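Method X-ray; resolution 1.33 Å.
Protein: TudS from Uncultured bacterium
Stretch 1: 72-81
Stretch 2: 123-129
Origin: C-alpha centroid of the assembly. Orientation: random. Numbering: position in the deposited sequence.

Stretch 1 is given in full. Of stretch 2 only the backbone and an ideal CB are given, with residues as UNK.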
# COMPACT_ATOMS: atom_id res chain seq x y z
N VAL A 72 -9.69 7.36 -12.86
CA VAL A 72 -10.03 6.53 -11.70
C VAL A 72 -9.60 7.17 -10.40
O VAL A 72 -9.54 6.50 -9.37
CB VAL A 72 -9.46 5.10 -11.86
CG1 VAL A 72 -10.21 4.35 -12.97
CG2 VAL A 72 -7.96 5.09 -12.13
N THR A 73 -9.37 8.50 -10.39
CA THR A 73 -8.91 9.17 -9.18
C THR A 73 -9.93 9.03 -8.06
O THR A 73 -9.55 8.87 -6.91
CB THR A 73 -8.69 10.68 -9.42
OG1 THR A 73 -8.02 10.89 -10.67
CG2 THR A 73 -7.87 11.31 -8.31
N ALA A 74 -11.24 9.05 -8.38
CA ALA A 74 -12.25 8.94 -7.33
C ALA A 74 -12.08 7.66 -6.48
O ALA A 74 -12.15 7.70 -5.25
CB ALA A 74 -13.65 8.99 -7.93
N GLU A 75 -11.82 6.55 -7.16
CA GLU A 75 -11.66 5.27 -6.47
C GLU A 75 -10.34 5.20 -5.73
O GLU A 75 -10.28 4.68 -4.63
CB GLU A 75 -11.76 4.14 -7.51
CG GLU A 75 -13.17 4.00 -8.09
CD GLU A 75 -13.59 4.99 -9.17
OE1 GLU A 75 -12.71 5.68 -9.73
OE2 GLU A 75 -14.81 5.10 -9.43
N PHE A 76 -9.28 5.75 -6.33
CA PHE A 76 -7.97 5.77 -5.66
C PHE A 76 -8.04 6.61 -4.38
O PHE A 76 -7.48 6.23 -3.36
CB PHE A 76 -6.89 6.33 -6.59
CG PHE A 76 -6.27 5.26 -7.45
CD1 PHE A 76 -7.01 4.64 -8.44
CD2 PHE A 76 -4.97 4.86 -7.23
CE1 PHE A 76 -6.44 3.63 -9.21
CE2 PHE A 76 -4.40 3.85 -8.01
CZ PHE A 76 -5.14 3.25 -8.99
N ASP A 77 -8.73 7.77 -4.45
CA ASP A 77 -8.82 8.66 -3.28
C ASP A 77 -9.70 8.04 -2.20
O ASP A 77 -9.39 8.14 -1.02
CB ASP A 77 -9.37 10.03 -3.69
CG ASP A 77 -8.40 10.87 -4.52
OD1 ASP A 77 -7.21 10.51 -4.60
OD2 ASP A 77 -8.85 11.91 -5.09
N ARG A 78 -10.78 7.34 -2.60
CA ARG A 78 -11.62 6.63 -1.63
C ARG A 78 -10.81 5.56 -0.91
O ARG A 78 -10.89 5.45 0.31
CB ARG A 78 -12.84 6.02 -2.34
CG ARG A 78 -13.64 5.11 -1.38
CD ARG A 78 -14.91 4.55 -2.02
NE ARG A 78 -16.02 5.46 -1.76
CZ ARG A 78 -17.29 5.21 -2.08
NH1 ARG A 78 -17.62 4.08 -2.68
NH2 ARG A 78 -18.24 6.09 -1.78
N GLY A 79 -10.06 4.77 -1.67
CA GLY A 79 -9.26 3.70 -1.06
C GLY A 79 -8.20 4.26 -0.11
O GLY A 79 -7.97 3.69 0.96
N ALA A 80 -7.58 5.40 -0.49
CA ALA A 80 -6.57 6.01 0.42
C ALA A 80 -7.24 6.46 1.71
O ALA A 80 -6.70 6.22 2.80
CB ALA A 80 -5.90 7.20 -0.27
N GLU A 81 -8.41 7.10 1.61
CA GLU A 81 -9.12 7.56 2.81
C GLU A 81 -9.55 6.41 3.68
O GLU A 81 -9.50 6.51 4.91
CB GLU A 81 -10.30 8.42 2.40
CG GLU A 81 -11.04 9.04 3.58
CD GLU A 81 -10.31 10.09 4.40
OE1 GLU A 81 -10.70 10.25 5.58
OE2 GLU A 81 -9.37 10.74 3.89
N UNK A 123 2.63 6.61 -4.15
CA UNK A 123 1.25 6.38 -4.56
C UNK A 123 0.30 7.22 -3.72
O UNK A 123 0.69 7.82 -2.72
CB UNK A 123 0.89 4.90 -4.44
N UNK A 124 -0.97 7.24 -4.11
CA UNK A 124 -1.98 8.05 -3.40
C UNK A 124 -2.21 7.66 -1.96
O UNK A 124 -2.41 8.54 -1.12
CB UNK A 124 -3.32 7.97 -4.14
N UNK A 125 -2.19 6.35 -1.64
CA UNK A 125 -2.42 5.91 -0.28
C UNK A 125 -1.20 6.23 0.57
O UNK A 125 -1.36 6.80 1.65
CB UNK A 125 -2.74 4.41 -0.24
N UNK A 126 0.01 5.93 0.06
CA UNK A 126 1.22 6.30 0.79
C UNK A 126 1.28 7.79 1.11
O UNK A 126 1.54 8.17 2.26
CB UNK A 126 2.46 5.90 -0.02
N UNK A 127 0.96 8.63 0.12
CA UNK A 127 0.99 10.09 0.34
C UNK A 127 0.05 10.51 1.46
O UNK A 127 0.44 11.33 2.31
CB UNK A 127 0.62 10.83 -0.95
N UNK A 128 -1.18 9.97 1.48
CA UNK A 128 -2.15 10.36 2.49
C UNK A 128 -1.73 9.87 3.85
O UNK A 128 -1.79 10.63 4.83
CB UNK A 128 -3.54 9.82 2.14
N UNK A 129 -1.26 8.62 3.95
CA UNK A 129 -0.83 8.09 5.25
C UNK A 129 0.35 8.89 5.80
O UNK A 129 0.33 9.25 6.98
CB UNK A 129 -0.45 6.61 5.13

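Two helices, 73-81 and 124-129, cross at 42° with their axes 8.6 Å apart at closest approach.

Position 123 is the N-cap, right before the helix, with phi/psi of -80/171. An ideal CB here would have nothing of stretch 1 within 5.5 Å, so stretch 1 imposes no choice; serine, threonine, aspartate, asparagine and glycine are all familiar at N-caps. The residue is Gly123, whose O accepts the helical hydrogen bond from the N of the residue at 127.

At position 124 the CA-to-CB bond points toward stretch 1. The ideal CB lies 4.7 Å from Asp77 OD1 and 4.7 Å from Ala80 CB, so the site offers a carboxylate beside an apolar surface. A long side chain with a positive end, lysine or arginine, would exploit both; a polar donor such as glutamine is also conceivable. It is Lys124. Its CG passes 4.4 Å from Phe76 CB, and the extended end of the chain brings NZ to 2.9 Å from Asp77 OD1, a hydrogen bond within a salt bridge.

Position 125 sits where the helices are closest: its CA is 4.2 Å from the CA of Ala80. CB points sideways, 4.2 Å from Ala80 CA, so a small residue fits comfortably: alanine, serine, threonine or perhaps cysteine. A hydroxyl has an added opportunity, because the carbonyl O of Phe76 can still accept a hydrogen bond, though at 6.0 Å from the ideal CB it may lie beyond direct reach. Thr125 takes it. Its OG1 packs 3.3 Å from Ala80 CA and lies 2.8 Å from a water oxygen, which in turn donates to Phe76 O at 2.9 Å, linking the helices through solvent.

Position 126 points away from stretch 1, which therefore does not discriminate among helix-compatible residues. It is Thr126, with OG1 hydrogen-bonded elsewhere in the structure.

Position 127 points sideways with no neighbour from stretch 1 near its CB. Many residues would do; Ala127 simply suits a helix.

Position 128, one turn after 124, again points toward stretch 1, its ideal CB 4.3 Å from Ala80 CB. That methyl invites an apolar partner such as leucine, isoleucine or methionine. Leu128 (chi1 t, chi2 p) places CD2 3.9 Å from Ala80 CB and 3.5 Å from Ala80 O; the same methyl is 3.7 Å from Glu81 N, covering the backbone there.

Position 129 starts sideways, leaving its choice largely free. It is Leu129; its end comes nearer, but CD2 is still 4.9 Å from Ala80 O.

Stretch 2, residues 123-129: GKTTALL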
# COMPACT_ATOMS: atom_id res chain seq x y z
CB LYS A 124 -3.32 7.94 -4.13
CG LYS A 124 -3.31 8.67 -5.45
CD LYS A 124 -3.75 10.10 -5.17
CE LYS A 124 -4.46 10.75 -6.30
NZ LYS A 124 -5.07 12.05 -5.85
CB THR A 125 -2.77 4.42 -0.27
OG1 THR A 125 -4.06 4.27 -0.90
CG2 THR A 125 -2.88 3.87 1.16
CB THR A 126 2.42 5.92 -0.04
OG1 THR A 126 2.42 4.50 -0.16
CG2 THR A 126 3.75 6.43 0.58
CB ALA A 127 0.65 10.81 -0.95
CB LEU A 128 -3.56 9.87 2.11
CG LEU A 128 -4.64 10.30 3.09
CD1 LEU A 128 -4.82 11.81 3.05
CD2 LEU A 128 -5.97 9.65 2.75
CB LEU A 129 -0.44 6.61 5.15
CG LEU A 129 -1.58 5.67 4.70
CD1 LEU A 129 -1.11 4.23 4.69
CD2 LEU A 129 -2.79 5.79 5.64
O HOH W 1 -4.92 4.81 -3.54
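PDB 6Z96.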